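Superoxide dismutase (Leishmania major, PDB 4F2N) catalyses, as an iron-dependent superoxide dismutase, the disproportionation of superoxide to molecular oxygen and hydrogen peroxide. Local coordinates at residues V67-T72 / S95-N100; Q145-N150 / L168-T173. All coordinates share one frame; numbering follows the deposited sequence. Where two conformers were deposited one is given.

Overall arrangement
The first helix of the chain, 52-71, carries the iron ligand His58. Contact 1 closes the loop of 22 residues that follows its segment 67-72, bringing the end of this helix against the start of helix 96-113, which supplies His108; the short helix 82-89 lies within that loop. Further along the chain, within the C-terminal domain, contact 2 joins the last turn of helix 137-149 to strand 168-174, an outermost strand of the antiparallel sheet, across a loop containing strand 155-161. The two contacts follow one another without nesting or crossing. Their centres are 26 Å apart, one within the helical hairpin, the other between helix and sheet.

Contact 1: residues V67-T72 / S95-N100; sequences VDKLNT and SKVMFN
Leu70 and Met98 make the closest apolar contact between the segments, and their CA atoms, 6.4 Å apart, are the nearest CA pair. Methyl CD1 of Leu70 meets the CG methylene of Met98 at 4.1 Å, and the two side chains pass at an oblique angle. The Met98 chain extends from its helix with CG opposite the backbone N (chi1 179°), and it is this methylene that meets Leu70; the chain then bends about the CG-SD bond (chi3 56°), which sets the place of the terminal methyl CE. Leu70 is buried and also packs on Gln101, Ala102 and Ala33, while Met98 rests on Thr89 of helix 82-89.

At the exposed margin a looser aliphatic contact is added: CE of Lys69 lies 4.4 Å from CG1 of Val97. Lys69 thus contributes methylene carbon here.

Among the polar bonds around the contact, carbonyl O of Lys69 accepts two from Thr72, one from its backbone N at 3.0 Å and one from its hydroxyl OG1 at 2.6 Å. The hydroxyl lies in the carbonyl plane on a lone pair, at a C=O...donor angle of 140°.

No hydrogen bond links the segments; the helices meet through side-chain carbon, at the connecting end of the N-terminal alpha-hairpin characteristic of iron and manganese superoxide dismutases.

Contact 2: residues Q145-N150 / L168-T173; sequences QQAGVN and LLIDST
In the alpha/beta C-terminal domain of the iron/manganese superoxide dismutase fold, helix 137-149 lies against the antiparallel sheet, and here its last turn meets strand 168-174. Within 145-150, Ala147 is the residue that meets the strand, its CA 6.7 Å from that of Ser172. On the strand, Ile170 and Ser172 turn their side chains to the helix, while the intervening Asp171 points away, the alternation expected of an extended chain.

The apolar part is a methyl-to-methyl contact: CB of Ala147 lies 3.9 Å from CG2 of Ile170. That branch sits opposite the backbone N of Ile170, whereas CG1 is directed beside it (chi1 -57°). Ile170 also packs on Phe140, Ser143 and Phe144 of the same helix, which extends the contact toward the helix start. Thr157 of the neighbouring strand touches both Ala147 and Ile170.

Ser172 completes the contact without a hydrogen bond to the helix. Its hydroxyl makes a weak hydrogen bond with OG1 of Thr157 instead. Ser172 OG nevertheless lies beside Ala147, 3.8 Å from its CB and 3.6 Å from its carbonyl O.

Contact 1: residues V67-T72 / S95-N100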
loop_
_atom_site.group_PDB
_atom_site.type_symbol
_atom_site.label_atom_id
_atom_site.label_comp_id
_atom_site.label_asym_id
_atom_site.label_seq_id
_atom_site.Cartn_x
_atom_site.Cartn_y
_atom_site.Cartn_z
ATOM N N VAL B 67 -12.311 8.955 8.753
ATOM C CA VAL B 67 -13.120 9.676 9.788
ATOM C C VAL B 67 -14.539 9.090 9.795
ATOM O O VAL B 67 -15.099 8.748 10.851
ATOM C CB VAL B 67 -13.111 11.212 9.536
ATOM C CG1 VAL B 67 -14.200 11.953 10.329
ATOM C CG2 VAL B 67 -11.722 11.776 9.839
ATOM N N ASP B 68 -15.101 8.933 8.604
ATOM C CA ASP B 68 -16.497 8.473 8.474
ATOM C C ASP B 68 -16.638 7.043 8.968
ATOM O O ASP B 68 -17.583 6.716 9.701
ATOM C CB ASP B 68 -17.006 8.618 7.019
ATOM C CG ASP B 68 -17.154 10.087 6.575
ATOM O OD1 ASP B 68 -17.013 11.019 7.399
ATOM O OD2 ASP B 68 -17.402 10.323 5.378
ATOM N N LYS B 69 -15.690 6.185 8.603
ATOM C CA LYS B 69 -15.770 4.772 9.003
ATOM C C LYS B 69 -15.584 4.624 10.504
ATOM O O LYS B 69 -16.349 3.901 11.174
ATOM C CB LYS B 69 -14.752 3.938 8.217
ATOM C CG LYS B 69 -14.785 2.442 8.510
ATOM C CD LYS B 69 -16.069 1.811 8.052
ATOM C CE LYS B 69 -15.989 0.308 8.244
ATOM N NZ LYS B 69 -17.010 -0.346 7.387
ATOM N N LEU B 70 -14.599 5.334 11.057
ATOM C CA LEU B 70 -14.340 5.287 12.499
ATOM C C LEU B 70 -15.596 5.667 13.320
ATOM O O LEU B 70 -15.894 5.030 14.326
ATOM C CB LEU B 70 -13.164 6.211 12.872
ATOM C CG LEU B 70 -12.775 6.340 14.335
ATOM C CD1 LEU B 70 -12.429 4.977 14.913
ATOM C CD2 LEU B 70 -11.593 7.294 14.463
ATOM N N ASN B 71 -16.327 6.683 12.872
ATOM C CA ASN B 71 -17.572 7.089 13.537
ATOM C C ASN B 71 -18.700 6.053 13.547
ATOM O O ASN B 71 -19.620 6.182 14.333
ATOM C CB ASN B 71 -18.054 8.448 13.015
ATOM C CG ASN B 71 -17.179 9.581 13.515
ATOM O OD1 ASN B 71 -16.610 9.471 14.595
ATOM N ND2 ASN B 71 -17.029 10.638 12.734
ATOM N N THR B 72 -18.618 5.028 12.694
ATOM C CA THR B 72 -19.565 3.890 12.743
ATOM C C THR B 72 -19.125 2.788 13.715
ATOM O O THR B 72 -19.868 1.826 13.936
ATOM C CB THR B 72 -19.771 3.227 11.357
ATOM O OG1 THR B 72 -18.557 2.590 10.927
ATOM C CG2 THR B 72 -20.195 4.263 10.316
ATOM N N SER B 95 -10.391 -6.445 16.767
ATOM C CA SER B 95 -10.506 -5.002 16.710
ATOM C C SER B 95 -9.687 -4.379 15.567
ATOM O O SER B 95 -9.494 -3.153 15.542
ATOM C CB SER B 95 -10.080 -4.390 18.056
ATOM O OG SER B 95 -10.959 -4.802 19.095
ATOM N N LYS B 96 -9.235 -5.200 14.619
ATOM C CA LYS B 96 -8.348 -4.709 13.540
ATOM C C LYS B 96 -8.990 -3.610 12.686
ATOM O O LYS B 96 -8.329 -2.641 12.282
ATOM C CB LYS B 96 -7.845 -5.865 12.652
ATOM C CG LYS B 96 -6.612 -5.498 11.808
ATOM C CD LYS B 96 -5.453 -4.983 12.674
ATOM C CE LYS B 96 -4.330 -4.346 11.860
ATOM N NZ LYS B 96 -3.583 -5.359 11.053
ATOM N N VAL B 97 -10.280 -3.766 12.396
ATOM C CA VAL B 97 -10.957 -2.805 11.543
ATOM C C VAL B 97 -10.968 -1.434 12.216
ATOM O O VAL B 97 -10.569 -0.434 11.617
ATOM C CB VAL B 97 -12.372 -3.286 11.143
ATOM C CG1 VAL B 97 -13.142 -2.191 10.428
ATOM C CG2 VAL B 97 -12.256 -4.511 10.239
ATOM N N MET B 98 -11.384 -1.389 13.479
ATOM C CA MET B 98 -11.362 -0.117 14.183
ATOM C C MET B 98 -9.944 0.420 14.383
ATOM O O MET B 98 -9.699 1.628 14.238
ATOM C CB MET B 98 -12.092 -0.211 15.525
ATOM C CG MET B 98 -12.058 1.106 16.283
ATOM S SD MET B 98 -13.427 1.263 17.457
ATOM C CE MET B 98 -13.237 -0.216 18.474
ATOM N N PHE B 99 -9.008 -0.467 14.715
ATOM C CA PHE B 99 -7.607 -0.024 14.878
ATOM C C PHE B 99 -7.151 0.724 13.620
ATOM O O PHE B 99 -6.621 1.832 13.699
ATOM C CB PHE B 99 -6.649 -1.201 15.174
ATOM C CG PHE B 99 -5.198 -0.812 15.099
ATOM C CD1 PHE B 99 -4.566 -0.246 16.207
ATOM C CD2 PHE B 99 -4.482 -0.934 13.901
ATOM C CE1 PHE B 99 -3.239 0.131 16.154
ATOM C CE2 PHE B 99 -3.153 -0.525 13.835
ATOM C CZ PHE B 99 -2.544 0.018 14.970
ATOM N N ASN B 100 -7.374 0.114 12.458
ATOM C CA ASN B 100 -6.915 0.677 11.212
ATOM C C ASN B 100 -7.515 2.057 10.951
ATOM O O ASN B 100 -6.803 2.952 10.501
ATOM C CB ASN B 100 -7.192 -0.273 10.030
ATOM C CG ASN B 100 -6.246 -1.476 9.997
ATOM O OD1 ASN B 100 -5.144 -1.449 10.552
ATOM N ND2 ASN B 100 -6.674 -2.534 9.299
#

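Contact 2: residues Q145-N150 / L168-T173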
loop_
_atom_site.group_PDB
_atom_site.type_symbol
_atom_site.label_atom_id
_atom_site.label_comp_id
_atom_site.label_asym_id
_atom_site.label_seq_id
_atom_site.Cartn_x
_atom_site.Cartn_y
_atom_site.Cartn_z
ATOM N N GLN B 145 14.883 9.814 4.055
ATOM C CA GLN B 145 14.443 9.503 2.690
ATOM C C GLN B 145 14.645 8.050 2.315
ATOM O O GLN B 145 13.793 7.462 1.644
ATOM C CB GLN B 145 15.187 10.367 1.681
ATOM C CG GLN B 145 14.752 11.817 1.719
ATOM C CD GLN B 145 15.773 12.719 1.054
ATOM O OE1 GLN B 145 16.008 13.824 1.510
ATOM N NE2 GLN B 145 16.419 12.224 0.011
ATOM N N GLN B 146 15.785 7.485 2.728
ATOM C CA GLN B 146 16.125 6.097 2.439
ATOM C C GLN B 146 15.148 5.132 3.114
ATOM O O GLN B 146 14.686 4.168 2.506
ATOM C CB GLN B 146 17.572 5.821 2.861
ATOM C CG GLN B 146 17.962 4.352 2.933
ATOM C CD GLN B 146 19.426 4.178 3.232
ATOM O OE1 GLN B 146 20.222 5.101 3.021
ATOM N NE2 GLN B 146 19.796 3.005 3.742
ATOM N N ALA B 147 14.830 5.396 4.377
ATOM C CA ALA B 147 13.865 4.532 5.079
ATOM C C ALA B 147 12.477 4.599 4.400
ATOM O O ALA B 147 11.790 3.575 4.259
ATOM C CB ALA B 147 13.771 4.886 6.573
ATOM N N GLY B 148 12.068 5.797 3.984
ATOM C CA GLY B 148 10.778 5.930 3.282
ATOM C C GLY B 148 10.759 5.198 1.938
ATOM O O GLY B 148 9.773 4.551 1.588
ATOM N N VAL B 149 11.845 5.318 1.181
ATOM C CA VAL B 149 11.962 4.637 -0.116
ATOM C C VAL B 149 11.873 3.114 0.069
ATOM O O VAL B 149 11.199 2.420 -0.701
ATOM C CB VAL B 149 13.288 4.997 -0.796
ATOM C CG1 VAL B 149 13.615 4.018 -1.928
ATOM C CG2 VAL B 149 13.181 6.416 -1.352
ATOM N N ASN B 150 12.551 2.627 1.101
ATOM C CA ASN B 150 12.661 1.203 1.360
ATOM C C ASN B 150 11.468 0.590 2.080
ATOM O O ASN B 150 11.454 -0.601 2.306
ATOM C CB ASN B 150 13.914 0.932 2.182
ATOM C CG ASN B 150 15.185 1.144 1.399
ATOM O OD1 ASN B 150 15.201 1.120 0.173
ATOM N ND2 ASN B 150 16.274 1.302 2.119
ATOM N N LEU B 168 16.581 10.439 19.457
ATOM C CA LEU B 168 15.738 10.621 18.279
ATOM C C LEU B 168 15.946 9.425 17.354
ATOM O O LEU B 168 17.090 8.979 17.148
ATOM C CB LEU B 168 16.120 11.907 17.545
ATOM C CG LEU B 168 15.599 13.223 18.119
ATOM C CD1 LEU B 168 16.343 14.356 17.446
ATOM C CD2 LEU B 168 14.100 13.327 17.884
ATOM N N LEU B 169 14.856 8.900 16.795
ATOM C CA LEU B 169 14.935 7.671 16.027
ATOM C C LEU B 169 14.087 7.768 14.770
ATOM O O LEU B 169 12.985 8.319 14.811
ATOM C CB LEU B 169 14.416 6.472 16.864
ATOM C CG LEU B 169 15.018 6.043 18.214
ATOM C CD1 LEU B 169 14.086 5.088 18.959
ATOM C CD2 LEU B 169 16.385 5.390 18.058
ATOM N N ILE B 170 14.596 7.201 13.676
ATOM C CA ILE B 170 13.797 6.968 12.471
ATOM C C ILE B 170 13.192 5.583 12.526
ATOM O O ILE B 170 13.904 4.595 12.690
ATOM C CB ILE B 170 14.653 7.148 11.193
ATOM C CG1 ILE B 170 15.251 8.549 11.194
ATOM C CG2 ILE B 170 13.825 6.891 9.921
ATOM C CD1 ILE B 170 16.259 8.801 10.071
ATOM N N ASP B 171 11.874 5.515 12.343
ATOM C CA ASP B 171 11.136 4.270 12.391
ATOM C C ASP B 171 10.184 4.246 11.191
ATOM O O ASP B 171 9.629 5.272 10.855
ATOM C CB ASP B 171 10.324 4.268 13.688
ATOM C CG ASP B 171 9.778 2.916 14.041
ATOM O OD1 ASP B 171 10.538 1.921 13.925
ATOM O OD2 ASP B 171 8.590 2.844 14.466
ATOM N N SER B 172 10.022 3.096 10.547
ATOM C CA SER B 172 9.032 2.924 9.478
ATOM C C SER B 172 7.971 1.980 9.968
ATOM O O SER B 172 8.284 0.995 10.659
ATOM C CB SER B 172 9.704 2.337 8.247
ATOM O OG SER B 172 10.399 3.371 7.582
ATOM N N THR B 173 6.710 2.257 9.632
ATOM C CA THR B 173 5.648 1.314 9.939
ATOM C C THR B 173 4.935 0.900 8.630
ATOM O O THR B 173 5.028 1.602 7.612
ATOM C CB THR B 173 4.615 1.898 10.924
ATOM O OG1 THR B 173 4.099 3.145 10.394
ATOM C CG2 THR B 173 5.253 2.143 12.349
#